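Local coordinates for acetone carboxylase alpha subunit (Xanthobacter autotrophicus Py2, PDB 5M45), which is the alpha subunit of a carboxylase complex, belongs to the hydantoinase B/oxoprolinase family, and binds manganese and magnesium ions, at residues T156-F161 with M243-V248; L273-R278 with T363-E368; D391-A396 with Y758-S763; A561-N566 with D614-L619; G658-K663 with A677-Q682. All coordinates share one frame; numbering follows the deposited sequence.

Contact 1. Residues T156-F161 with M243-V248; sequences TIVPIF and MIRKLV
Strand 156-161 and helix segment 243-248 run nearly parallel, their N-to-C directions 13° apart and their axes 9.2 Å apart at closest approach, and Ile160 and Arg245 bring their CA atoms closest, 6.3 Å apart. Ile160 is the main apolar contributor on the strand. Its CG2 branch, anti to the backbone N, meets Val248 CG1 at 4.1 Å, the two side chains crossing at about a right angle. Its other branch, through CG1, faces the aliphatic part of Arg245 at CG. No direct hydrogen bond joins the segments, and the geometry is that of a helix laid on one face of an antiparallel sheet: strand 153-162 sits between strands 165-175 and 138-141, while Ile244 and Val248 of helix 227-255 also reach strand 90-95. Arg245 leaves the helix with CG anti to the backbone N (chi1 -175°) and bends at chi3. Its NH1 comes within 4.1 Å of Val158 CG1, obliquely to the guanidinium plane. A water links the two segments, donating to Pro159 O at 2.8 Å and accepting from Arg245 NH1 at 3.1 Å. Arg245 NH2 is turned to a different partner, forming a salt bridge with Asp210.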
# COMPACT_ATOMS: atom_id res chain seq x y z
N THR A 156 -8.89 11.26 11.25
CA THR A 156 -10.13 10.59 11.65
C THR A 156 -11.23 11.67 11.60
O THR A 156 -11.07 12.75 12.16
CB THR A 156 -10.04 9.98 13.06
OG1 THR A 156 -9.03 8.96 13.11
CG2 THR A 156 -11.39 9.36 13.50
N ILE A 157 -12.30 11.39 10.85
CA ILE A 157 -13.41 12.33 10.60
C ILE A 157 -14.77 11.67 11.01
O ILE A 157 -15.09 10.56 10.58
CB ILE A 157 -13.41 12.76 9.11
CG1 ILE A 157 -12.14 13.54 8.74
CG2 ILE A 157 -14.62 13.63 8.82
CD1 ILE A 157 -11.88 13.54 7.23
N VAL A 158 -15.54 12.35 11.87
CA VAL A 158 -16.81 11.85 12.42
C VAL A 158 -17.92 12.90 12.12
O VAL A 158 -17.76 14.08 12.47
CB VAL A 158 -16.70 11.62 13.94
CG1 VAL A 158 -18.04 11.25 14.52
CG2 VAL A 158 -15.64 10.56 14.23
N PRO A 159 -19.05 12.48 11.51
CA PRO A 159 -20.17 13.41 11.33
C PRO A 159 -20.90 13.65 12.64
O PRO A 159 -20.89 12.79 13.54
CB PRO A 159 -21.08 12.69 10.32
CG PRO A 159 -20.85 11.23 10.62
CD PRO A 159 -19.37 11.13 10.99
N ILE A 160 -21.49 14.84 12.75
CA ILE A 160 -22.28 15.24 13.92
C ILE A 160 -23.75 15.42 13.53
O ILE A 160 -24.05 16.18 12.61
CB ILE A 160 -21.72 16.55 14.54
CG1 ILE A 160 -20.23 16.38 14.87
CG2 ILE A 160 -22.54 16.94 15.77
CD1 ILE A 160 -19.49 17.64 15.31
N PHE A 161 -24.64 14.74 14.25
CA PHE A 161 -26.09 14.71 13.99
C PHE A 161 -26.89 15.35 15.15
O PHE A 161 -26.46 15.33 16.29
CB PHE A 161 -26.57 13.26 13.74
CG PHE A 161 -26.28 12.74 12.34
CD1 PHE A 161 -25.02 12.33 11.98
CD2 PHE A 161 -27.31 12.65 11.40
CE1 PHE A 161 -24.76 11.83 10.69
CE2 PHE A 161 -27.06 12.19 10.12
CZ PHE A 161 -25.79 11.76 9.76
N MET A 243 -15.03 13.48 22.19
CA MET A 243 -15.12 14.56 23.20
C MET A 243 -15.80 15.81 22.60
O MET A 243 -16.69 16.40 23.23
CB MET A 243 -13.72 14.94 23.76
CG MET A 243 -13.08 13.87 24.65
SD MET A 243 -11.35 14.19 25.01
CE MET A 243 -11.54 15.59 26.10
N ILE A 244 -15.40 16.17 21.39
CA ILE A 244 -15.97 17.37 20.72
C ILE A 244 -17.43 17.12 20.30
O ILE A 244 -18.27 18.00 20.50
CB ILE A 244 -15.07 17.85 19.56
CG1 ILE A 244 -13.76 18.44 20.11
CG2 ILE A 244 -15.79 18.88 18.69
CD1 ILE A 244 -12.61 18.36 19.11
N ARG A 245 -17.73 15.95 19.72
CA ARG A 245 -19.13 15.60 19.37
C ARG A 245 -20.06 15.74 20.60
O ARG A 245 -21.14 16.33 20.52
CB ARG A 245 -19.24 14.19 18.79
CG ARG A 245 -20.66 13.82 18.30
CD ARG A 245 -20.75 12.37 17.80
NE ARG A 245 -20.43 11.44 18.88
CZ ARG A 245 -20.23 10.13 18.73
NH1 ARG A 245 -20.31 9.54 17.54
NH2 ARG A 245 -19.95 9.39 19.80
N LYS A 246 -19.62 15.20 21.72
CA LYS A 246 -20.41 15.28 22.95
C LYS A 246 -20.62 16.73 23.40
O LYS A 246 -21.73 17.11 23.79
CB LYS A 246 -19.73 14.48 24.03
CG LYS A 246 -20.51 14.37 25.33
CD LYS A 246 -19.73 13.45 26.25
CE LYS A 246 -19.76 13.89 27.71
NZ LYS A 246 -20.56 12.91 28.50
N LEU A 247 -19.57 17.53 23.36
CA LEU A 247 -19.68 18.95 23.72
C LEU A 247 -20.67 19.72 22.79
O LEU A 247 -21.51 20.50 23.28
CB LEU A 247 -18.32 19.62 23.75
CG LEU A 247 -18.42 21.15 23.94
CD1 LEU A 247 -18.80 21.47 25.38
CD2 LEU A 247 -17.17 21.85 23.55
N VAL A 248 -20.61 19.46 21.49
CA VAL A 248 -21.55 20.11 20.56
C VAL A 248 -23.01 19.72 20.92
O VAL A 248 -23.88 20.60 20.97
CB VAL A 248 -21.23 19.85 19.05
CG1 VAL A 248 -22.34 20.34 18.12
CG2 VAL A 248 -19.89 20.53 18.70
O HOH W 1 -21.71 10.62 15.04

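Contact 2. Residues L273-R278 with T363-E368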
# COMPACT_ATOMS: atom_id res chain seq x y z
N LEU A 273 -14.00 38.83 7.25
CA LEU A 273 -14.01 40.26 7.66
C LEU A 273 -12.76 40.67 8.46
O LEU A 273 -12.21 41.74 8.25
CB LEU A 273 -15.30 40.62 8.46
CG LEU A 273 -16.59 40.57 7.63
CD1 LEU A 273 -17.82 40.55 8.55
CD2 LEU A 273 -16.69 41.73 6.62
N GLY A 274 -12.34 39.80 9.36
CA GLY A 274 -11.12 39.99 10.21
C GLY A 274 -9.84 40.10 9.37
O GLY A 274 -9.01 40.99 9.60
N LEU A 275 -9.68 39.23 8.36
CA LEU A 275 -8.52 39.34 7.46
C LEU A 275 -8.51 40.65 6.67
O LEU A 275 -7.49 41.32 6.59
CB LEU A 275 -8.47 38.16 6.48
CG LEU A 275 -7.42 38.29 5.37
CD1 LEU A 275 -6.03 38.22 5.99
CD2 LEU A 275 -7.59 37.23 4.31
N GLN A 276 -9.64 40.98 6.06
CA GLN A 276 -9.78 42.21 5.27
C GLN A 276 -9.41 43.47 6.11
O GLN A 276 -8.66 44.34 5.65
CB GLN A 276 -11.18 42.29 4.70
CG GLN A 276 -11.42 43.46 3.77
CD GLN A 276 -12.90 43.56 3.36
OE1 GLN A 276 -13.85 43.30 4.14
NE2 GLN A 276 -13.10 43.91 2.14
N ALA A 277 -9.91 43.51 7.33
CA ALA A 277 -9.64 44.64 8.22
C ALA A 277 -8.17 44.72 8.62
O ALA A 277 -7.59 45.80 8.64
CB ALA A 277 -10.52 44.58 9.48
N ARG A 278 -7.56 43.55 8.90
CA ARG A 278 -6.14 43.50 9.27
C ARG A 278 -5.22 43.91 8.11
O ARG A 278 -4.23 44.63 8.32
CB ARG A 278 -5.79 42.16 9.90
CG ARG A 278 -6.26 42.05 11.35
CD ARG A 278 -5.23 42.73 12.21
NE ARG A 278 -5.54 42.81 13.63
CZ ARG A 278 -4.64 43.19 14.56
NH1 ARG A 278 -3.32 43.46 14.26
NH2 ARG A 278 -5.01 43.19 15.83
N THR A 363 0.96 36.09 11.77
CA THR A 363 1.34 37.50 11.52
C THR A 363 0.14 38.45 11.28
O THR A 363 0.00 39.49 11.99
CB THR A 363 2.45 37.59 10.40
OG1 THR A 363 2.89 38.94 10.24
CG2 THR A 363 1.96 37.04 9.02
N LEU A 364 -0.76 38.12 10.35
CA LEU A 364 -1.90 39.01 10.01
C LEU A 364 -3.10 38.85 10.94
O LEU A 364 -3.63 39.84 11.43
CB LEU A 364 -2.39 38.77 8.56
CG LEU A 364 -1.61 39.46 7.45
CD1 LEU A 364 -2.04 38.94 6.11
CD2 LEU A 364 -1.79 40.96 7.49
N ILE A 365 -3.50 37.60 11.18
CA ILE A 365 -4.75 37.30 11.92
C ILE A 365 -4.66 36.56 13.28
O ILE A 365 -5.64 35.96 13.70
CB ILE A 365 -5.76 36.56 11.00
CG1 ILE A 365 -5.24 35.17 10.59
CG2 ILE A 365 -6.12 37.40 9.76
CD1 ILE A 365 -6.27 34.36 9.81
N PRO A 366 -3.52 36.62 14.01
CA PRO A 366 -3.49 35.84 15.28
C PRO A 366 -4.56 36.19 16.33
O PRO A 366 -4.91 35.34 17.15
CB PRO A 366 -2.08 36.10 15.84
CG PRO A 366 -1.60 37.34 15.16
CD PRO A 366 -2.28 37.39 13.80
N SER A 367 -5.09 37.41 16.30
CA SER A 367 -6.18 37.76 17.24
C SER A 367 -7.58 37.89 16.59
O SER A 367 -8.50 38.39 17.23
CB SER A 367 -5.80 39.02 18.09
OG SER A 367 -5.61 40.09 17.25
N GLU A 368 -7.75 37.37 15.37
CA GLU A 368 -9.06 37.27 14.75
C GLU A 368 -9.57 35.83 14.86
O GLU A 368 -8.94 34.96 15.49
CB GLU A 368 -9.01 37.71 13.29
CG GLU A 368 -8.22 38.98 12.98
CD GLU A 368 -8.58 40.17 13.81
OE1 GLU A 368 -9.75 40.55 13.82
OE2 GLU A 368 -7.62 40.76 14.42
O HOH W 2 -7.54 42.64 15.90
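Helix segment 273-278 lies against the non-regular segment 363-368, whose Ile365-Glu368 part forms a type I beta turn, and the closest CA pair is Gly274 with Glu368 at 5.7 Å. The polar side is carried by Arg278 and Glu368, both of whose chains bend at chi2. Arg278 NE donates to Glu368 OE2 at 3.0 Å in a salt bridge that is far from straight, with an N-H...O angle of 138°. The nitrogen stands above the carboxylate plane, 45° out of it, and the guanidinium and carboxylate planes are 53° apart. Before reaching the acid, the Arg278 chain passes Leu364 O, with CD 3.4 Å from that oxygen. A modelled water lies between Arg278 NH2 and Glu368 OE2 but sits improbably close to the carboxylate, so a bridge through it is doubtful. Glycine at 274 leaves room for the acid: a beta carbon there would lie close to Glu368 CB, whereas Gly274 CA has Glu368 OE1 3.9 Å away. On the apolar side Leu275 CD1 touches Ile365 CG2 at 3.9 Å and Leu364 CD1 at 4.1 Å. Ala374 of helix 373-376 packs on both Leu275 and Ile365, and Leu364 also meets Tyr419 of helix 401-422. The contact thus joins helix 257-282 to the connection between helices 349-361 and 373-376 through a beta turn, pinned by an Arg-Glu salt bridge at its last residue.

Contact 3. Residues D391-A396 with Y758-S763. With MG (magnesium ion), chain Q.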
# COMPACT_ATOMS: atom_id res chain seq x y z
N ASP A 391 -0.25 17.47 -12.14
CA ASP A 391 -1.23 16.89 -13.08
C ASP A 391 -0.96 15.42 -13.39
O ASP A 391 -1.31 14.92 -14.48
CB ASP A 391 -1.24 17.75 -14.37
CG ASP A 391 0.13 17.75 -15.10
OD1 ASP A 391 1.16 17.31 -14.57
OD2 ASP A 391 0.19 18.17 -16.28
N ASP A 392 -0.33 14.70 -12.44
CA ASP A 392 -0.04 13.27 -12.63
C ASP A 392 -0.29 12.48 -11.35
O ASP A 392 0.26 12.80 -10.30
CB ASP A 392 1.40 13.03 -13.12
CG ASP A 392 1.60 11.61 -13.62
OD1 ASP A 392 1.77 10.66 -12.80
OD2 ASP A 392 1.54 11.39 -14.86
N ARG A 393 -1.08 11.42 -11.48
CA ARG A 393 -1.53 10.63 -10.34
C ARG A 393 -0.47 9.72 -9.75
O ARG A 393 -0.77 9.04 -8.79
CB ARG A 393 -2.79 9.81 -10.71
CG ARG A 393 -2.58 8.70 -11.73
CD ARG A 393 -3.93 8.05 -12.07
NE ARG A 393 -3.83 6.95 -13.02
CZ ARG A 393 -3.51 5.69 -12.74
NH1 ARG A 393 -3.46 4.79 -13.70
NH2 ARG A 393 -3.23 5.29 -11.51
N ARG A 394 0.75 9.70 -10.31
CA ARG A 394 1.86 8.87 -9.79
C ARG A 394 2.79 9.55 -8.80
O ARG A 394 3.68 8.88 -8.29
CB ARG A 394 2.71 8.29 -10.93
CG ARG A 394 1.94 7.33 -11.83
CD ARG A 394 2.70 6.99 -13.11
NE ARG A 394 2.87 8.18 -13.90
CZ ARG A 394 3.64 8.29 -14.97
NH1 ARG A 394 4.37 7.26 -15.41
NH2 ARG A 394 3.72 9.46 -15.58
N VAL A 395 2.62 10.85 -8.54
CA VAL A 395 3.62 11.60 -7.77
C VAL A 395 3.68 11.08 -6.30
O VAL A 395 2.64 10.64 -5.74
CB VAL A 395 3.43 13.13 -7.81
CG1 VAL A 395 3.58 13.63 -9.25
CG2 VAL A 395 2.10 13.57 -7.22
N ALA A 396 4.88 11.17 -5.72
CA ALA A 396 5.09 10.87 -4.30
C ALA A 396 5.16 12.15 -3.44
O ALA A 396 5.54 13.24 -3.93
CB ALA A 396 6.36 10.06 -4.14
N TYR A 758 4.08 13.87 -21.12
CA TYR A 758 3.00 12.93 -20.86
C TYR A 758 2.67 12.86 -19.38
O TYR A 758 3.55 12.57 -18.55
CB TYR A 758 3.36 11.55 -21.42
CG TYR A 758 3.40 11.56 -22.92
CD1 TYR A 758 4.57 11.93 -23.62
CD2 TYR A 758 2.24 11.30 -23.67
CE1 TYR A 758 4.58 12.00 -25.02
CE2 TYR A 758 2.26 11.37 -25.04
CZ TYR A 758 3.43 11.71 -25.71
OH TYR A 758 3.39 11.69 -27.08
N SER A 759 1.40 13.13 -19.05
CA SER A 759 0.92 13.08 -17.66
C SER A 759 -0.58 12.69 -17.63
O SER A 759 -1.30 12.94 -18.59
CB SER A 759 1.16 14.43 -16.97
OG SER A 759 0.51 15.44 -17.72
N MET A 760 -1.02 12.04 -16.56
CA MET A 760 -2.41 11.61 -16.41
C MET A 760 -2.90 12.00 -15.01
O MET A 760 -2.45 11.45 -14.01
CB MET A 760 -2.51 10.10 -16.64
CG MET A 760 -3.91 9.52 -16.66
SD MET A 760 -3.95 7.67 -16.57
CE MET A 760 -5.66 7.40 -17.06
N ASP A 761 -3.83 12.95 -14.97
CA ASP A 761 -4.39 13.46 -13.71
C ASP A 761 -5.37 12.47 -13.04
O ASP A 761 -6.02 11.68 -13.72
CB ASP A 761 -5.08 14.82 -13.95
CG ASP A 761 -5.45 15.52 -12.65
OD1 ASP A 761 -4.53 16.01 -11.96
OD2 ASP A 761 -6.67 15.55 -12.27
N ILE A 762 -5.47 12.52 -11.71
CA ILE A 762 -6.42 11.69 -10.97
C ILE A 762 -7.88 11.86 -11.43
O ILE A 762 -8.65 10.91 -11.41
CB ILE A 762 -6.28 11.87 -9.44
CG1 ILE A 762 -7.08 10.80 -8.67
CG2 ILE A 762 -6.73 13.27 -8.98
CD1 ILE A 762 -6.69 9.36 -8.99
N SER A 763 -8.26 13.07 -11.89
CA SER A 763 -9.63 13.28 -12.40
C SER A 763 -9.96 12.53 -13.70
O SER A 763 -11.13 12.47 -14.05
CB SER A 763 -9.92 14.77 -12.59
OG SER A 763 -8.99 15.31 -13.57
MG MG Q . -13.28 13.51 -13.43
O HOH W 3 -2.52 15.61 -16.99
O HOH W 4 5.50 9.93 -18.16
O HOH W 5 -13.71 11.28 -14.02
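Two Asx turns shape this meeting of loops, one in each segment, and the second lies next to a magnesium site. Asp392 builds the first: its OD1 accepts from Arg394 N, while Arg394 grips the carboxylate side-on, NE to OD1 at 2.9 Å and NH2 to OD2 at 3.0 Å. Across the contact Met760 N donates to the same Asp392 OD2 at 3.1 Å, with an N-H...O angle of 159°. Met760 N and Arg394 NH2 approach that oxygen from opposite faces of the carboxylate plane, so four N-H groups hold this buried acid and fix its rotation. The return bond runs from Arg393 N to Met760 O at 2.9 Å. Beyond it the Arg393 and Met760 side chains lie side by side, pointing the same way, and Arg393 NE makes a weak hydrogen bond to Met760 SD at 3.6 Å, near the guanidinium plane. The remaining guanidinium nitrogens of Arg393 donate to Val224 O and Arg225 O of the second subunit. Near Asp391, a water bridges Asp391 O and Ser759 OG. Asp761 OD2 closes the second Asx turn by accepting from Ser763 N at 3.0 Å, and it also accepts from Ser763 OG. Ser763 O binds magnesium at 2.5 Å, with Val768 as another protein ligand: a backbone-carbonyl metal site beside an Asx turn.

Contact 4. Residues A561-N566 with D614-L619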
# COMPACT_ATOMS: atom_id res chain seq x y z
N ALA A 561 28.63 11.57 9.43
CA ALA A 561 28.42 10.23 9.96
C ALA A 561 29.73 9.48 10.03
O ALA A 561 30.64 9.74 9.23
CB ALA A 561 27.43 9.46 9.10
N ALA A 562 29.84 8.55 10.98
CA ALA A 562 31.07 7.76 11.16
C ALA A 562 30.78 6.28 11.45
O ALA A 562 30.02 5.96 12.34
CB ALA A 562 31.95 8.37 12.26
N HIS A 563 31.39 5.39 10.65
CA HIS A 563 31.27 3.93 10.78
C HIS A 563 32.58 3.31 11.25
O HIS A 563 33.64 3.91 11.08
CB HIS A 563 30.87 3.30 9.45
CG HIS A 563 29.56 3.80 8.91
ND1 HIS A 563 28.37 3.52 9.53
CD2 HIS A 563 29.26 4.55 7.82
CE1 HIS A 563 27.38 4.09 8.86
NE2 HIS A 563 27.89 4.69 7.80
N LYS A 564 32.51 2.11 11.83
CA LYS A 564 33.68 1.38 12.33
C LYS A 564 34.59 2.27 13.17
O LYS A 564 35.79 2.34 12.95
CB LYS A 564 34.48 0.80 11.17
CG LYS A 564 33.69 -0.10 10.24
CD LYS A 564 34.37 -0.13 8.87
CE LYS A 564 34.19 -1.46 8.13
NZ LYS A 564 32.87 -2.14 8.35
N THR A 565 33.96 2.94 14.13
CA THR A 565 34.60 3.99 14.93
C THR A 565 35.66 3.49 15.92
O THR A 565 36.52 4.28 16.33
CB THR A 565 33.54 4.76 15.76
OG1 THR A 565 32.89 3.85 16.66
CG2 THR A 565 32.51 5.43 14.85
N ASN A 566 35.55 2.22 16.32
CA ASN A 566 36.35 1.64 17.42
C ASN A 566 36.04 2.29 18.78
O ASN A 566 36.85 2.21 19.71
CB ASN A 566 37.85 1.71 17.08
CG ASN A 566 38.69 0.74 17.91
OD1 ASN A 566 38.29 -0.38 18.21
ND2 ASN A 566 39.89 1.19 18.30
N ASP A 614 26.01 -0.53 16.32
CA ASP A 614 26.33 0.02 17.63
C ASP A 614 27.75 0.62 17.63
O ASP A 614 28.69 0.03 17.05
CB ASP A 614 26.20 -1.01 18.75
CG ASP A 614 24.76 -1.21 19.25
OD1 ASP A 614 23.78 -0.78 18.58
OD2 ASP A 614 24.62 -1.86 20.35
N TYR A 615 27.85 1.79 18.26
CA TYR A 615 29.05 2.64 18.39
C TYR A 615 29.35 3.56 17.16
O TYR A 615 30.27 4.37 17.22
CB TYR A 615 30.31 1.84 18.84
CG TYR A 615 30.17 1.19 20.20
CD1 TYR A 615 30.45 1.89 21.35
CD2 TYR A 615 29.84 -0.17 20.32
CE1 TYR A 615 30.39 1.29 22.60
CE2 TYR A 615 29.77 -0.80 21.56
CZ TYR A 615 30.05 -0.05 22.71
OH TYR A 615 29.99 -0.61 23.97
N ASP A 616 28.57 3.45 16.10
CA ASP A 616 28.61 4.42 14.98
C ASP A 616 27.98 5.77 15.40
O ASP A 616 27.17 5.83 16.37
CB ASP A 616 27.90 3.87 13.72
CG ASP A 616 28.65 2.72 13.03
OD1 ASP A 616 29.78 2.35 13.43
OD2 ASP A 616 28.08 2.18 12.03
N LEU A 617 28.36 6.84 14.68
CA LEU A 617 27.93 8.21 15.00
C LEU A 617 27.11 8.84 13.88
O LEU A 617 27.37 8.58 12.71
CB LEU A 617 29.14 9.10 15.27
CG LEU A 617 30.03 8.76 16.47
CD1 LEU A 617 31.21 9.71 16.51
CD2 LEU A 617 29.27 8.78 17.78
N TYR A 618 26.16 9.68 14.27
CA TYR A 618 25.28 10.44 13.35
C TYR A 618 25.09 11.84 13.95
O TYR A 618 24.71 11.96 15.13
CB TYR A 618 23.93 9.70 13.24
CG TYR A 618 22.85 10.27 12.29
CD1 TYR A 618 22.20 11.48 12.56
CD2 TYR A 618 22.43 9.54 11.16
CE1 TYR A 618 21.21 11.98 11.72
CE2 TYR A 618 21.45 10.03 10.32
CZ TYR A 618 20.83 11.25 10.60
OH TYR A 618 19.82 11.75 9.78
N LEU A 619 25.37 12.89 13.14
CA LEU A 619 25.13 14.30 13.56
C LEU A 619 23.76 14.79 13.07
O LEU A 619 23.55 14.84 11.88
CB LEU A 619 26.24 15.24 13.05
CG LEU A 619 26.09 16.73 13.39
CD1 LEU A 619 26.25 16.94 14.88
CD2 LEU A 619 27.09 17.60 12.63
O HOH W 6 29.99 0.09 11.19
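His563 and Asp616 form a nearly straight His-carboxylate hydrogen bond, ND1 to OD2 at 2.9 Å with an N-H...O angle of 172°. The oxygen lies in the plane of the imidazole, whereas the nitrogen stands well above the carboxylate plane, and the two planes are 75° apart. On its far side the ring is held by Glu610, bonded to NE2, which leaves the histidine between two acids and would probably favour its protonated form. Asp616 OD1 takes a weak bond from Lys564 N, and a water links that nitrogen to OD2. Thr565 OG1 donates to Tyr615 O at 2.7 Å, from above the carbonyl plane; chi1 of 61° sets OG1 between the backbone N and the carbonyl carbon. These polar links gather where two neighbouring strands of an antiparallel sheet, 559-563 and 617-621, meet their loops. Ala562 and Leu617 are a hydrogen-bonded pair, with Ala562 N to Leu617 O and Leu617 N to Ala562 O both 3.0 Å, and Ala561 with Tyr618 is the adjoining non-hydrogen-bonded pair. On the Ala562 face, Ala562 CB and Leu617 CB are 4.2 Å apart, and Leu567 of helix 567-573 packs on Leu617. On the Ala561 face, Phe612 touches both Ala561 and Tyr618.

Contact 5. Residues G658-K663 with A677-Q682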
# COMPACT_ATOMS: atom_id res chain seq x y z
N GLY A 658 32.57 43.68 10.86
CA GLY A 658 33.56 44.74 11.01
C GLY A 658 33.87 45.06 12.47
O GLY A 658 34.29 46.19 12.78
N VAL A 659 33.66 44.09 13.36
CA VAL A 659 33.87 44.32 14.79
C VAL A 659 35.18 43.66 15.23
O VAL A 659 35.43 42.48 14.92
CB VAL A 659 32.66 43.81 15.63
CG1 VAL A 659 32.92 43.94 17.13
CG2 VAL A 659 31.38 44.56 15.25
N VAL A 660 36.02 44.43 15.92
CA VAL A 660 37.27 43.93 16.49
C VAL A 660 37.03 43.58 17.95
O VAL A 660 36.68 44.44 18.76
CB VAL A 660 38.41 44.97 16.36
CG1 VAL A 660 39.71 44.42 16.97
CG2 VAL A 660 38.61 45.36 14.89
N VAL A 661 37.21 42.31 18.29
CA VAL A 661 37.15 41.83 19.69
C VAL A 661 38.49 41.35 20.18
O VAL A 661 39.33 40.99 19.37
CB VAL A 661 36.08 40.72 19.89
CG1 VAL A 661 34.69 41.26 19.56
CG2 VAL A 661 36.38 39.48 19.07
N ARG A 662 38.66 41.39 21.50
CA ARG A 662 39.84 40.86 22.21
C ARG A 662 39.45 40.20 23.51
O ARG A 662 38.58 40.66 24.22
CB ARG A 662 40.85 41.94 22.54
CG ARG A 662 41.99 41.94 21.51
CD ARG A 662 43.18 42.81 21.84
NE ARG A 662 42.85 44.21 22.08
CZ ARG A 662 42.56 45.11 21.14
NH1 ARG A 662 42.29 46.34 21.55
NH2 ARG A 662 42.50 44.85 19.82
N LYS A 663 40.21 39.17 23.86
CA LYS A 663 39.97 38.37 25.03
C LYS A 663 40.53 39.11 26.24
O LYS A 663 41.70 39.50 26.25
CB LYS A 663 40.64 37.00 24.84
CG LYS A 663 39.84 35.82 25.34
CD LYS A 663 40.26 34.50 24.73
CE LYS A 663 40.53 33.46 25.81
NZ LYS A 663 40.77 32.12 25.21
N ALA A 677 35.65 51.02 14.66
CA ALA A 677 35.29 52.16 13.80
C ALA A 677 36.17 52.19 12.54
O ALA A 677 35.64 52.41 11.45
CB ALA A 677 35.38 53.49 14.55
N ALA A 678 37.47 51.94 12.70
CA ALA A 678 38.41 51.91 11.58
C ALA A 678 38.12 50.73 10.66
O ALA A 678 38.18 50.90 9.44
CB ALA A 678 39.85 51.85 12.05
N ALA A 679 37.83 49.56 11.22
CA ALA A 679 37.52 48.38 10.40
C ALA A 679 36.26 48.57 9.54
O ALA A 679 36.24 48.13 8.37
CB ALA A 679 37.41 47.14 11.23
N ARG A 680 35.24 49.21 10.12
CA ARG A 680 34.00 49.48 9.40
C ARG A 680 34.17 50.54 8.30
O ARG A 680 33.64 50.40 7.21
CB ARG A 680 32.86 49.85 10.38
CG ARG A 680 32.43 48.64 11.21
CD ARG A 680 31.43 48.91 12.33
NE ARG A 680 30.68 47.68 12.62
CZ ARG A 680 29.62 47.59 13.42
NH1 ARG A 680 29.18 48.63 14.11
NH2 ARG A 680 28.98 46.42 13.51
N ALA A 681 34.94 51.59 8.56
CA ALA A 681 35.31 52.57 7.51
C ALA A 681 36.05 51.91 6.34
O ALA A 681 35.79 52.21 5.17
CB ALA A 681 36.15 53.69 8.12
N GLN A 682 36.95 50.98 6.65
CA GLN A 682 37.69 50.26 5.63
C GLN A 682 36.80 49.27 4.81
O GLN A 682 36.94 49.19 3.59
CB GLN A 682 38.90 49.58 6.27
CG GLN A 682 39.76 48.74 5.34
CD GLN A 682 40.41 49.58 4.22
OE1 GLN A 682 41.09 50.55 4.49
NE2 GLN A 682 40.10 49.26 2.98
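A small helix-to-loop packing contact joins residues 658-660, which lead from helix 652-657 toward strand 661-663, to helix 673-690. No hydrogen bond crosses between the segments, and 190 Å² of surface is buried in all. Gly658 comes closest by backbone, its CA 5.0 Å from that of Arg680. It is the first residue to leave the preceding helix, with positive phi (67°), and a beta carbon at this position would clash with Arg680 CG. The glycine carbonyl also lies against the helix: Gly658 O is 3.6 Å from Ala679 CB and 3.5 Å from Arg680 CG. Arg680 runs extended from CG to NE, side by side with Val659 and pointing the same way. Val659 CG2 sits over one face of the guanidinium, 3.5 Å from Arg680 NH2. Arg680 NE donates to Tyr657 O and NH2 to Arg634 O, two bonds that probably restrict the rotation of the group lying under the valine. Farther along, Val660 CG2 meets Ala679 CB at 4.2 Å. Around this contact, Val659 also packs on Val639 of helix 636-645, Thr676 OG1 of helix 673-690 accepts from Val660 N, and strand 661-663 pairs antiparallel with strand 669-671.

The five contacts are separate, none touching another. Contacts 1 and 2 use helices that follow each other in the chain, 227-255 and 257-282, yet their centres are 28 Å apart. Contact 3 closes the longest loop, with contacts 4 and 5 nested inside it, their centres 41 and 57 Å from that of contact 3. Contacts 1 and 5 are the most widely separated, 64 Å between centres and on opposite sides of the chain's centre. Among the five, contact 3 supplies a magnesium ligand, Ser763, and meets the second subunit. In contact 2 the Leu275 side chain is about 11 Å from the bound 3,6,9,12,15-pentaoxaheptadecan-1-ol, whose pocket includes Ala375 and Tyr376.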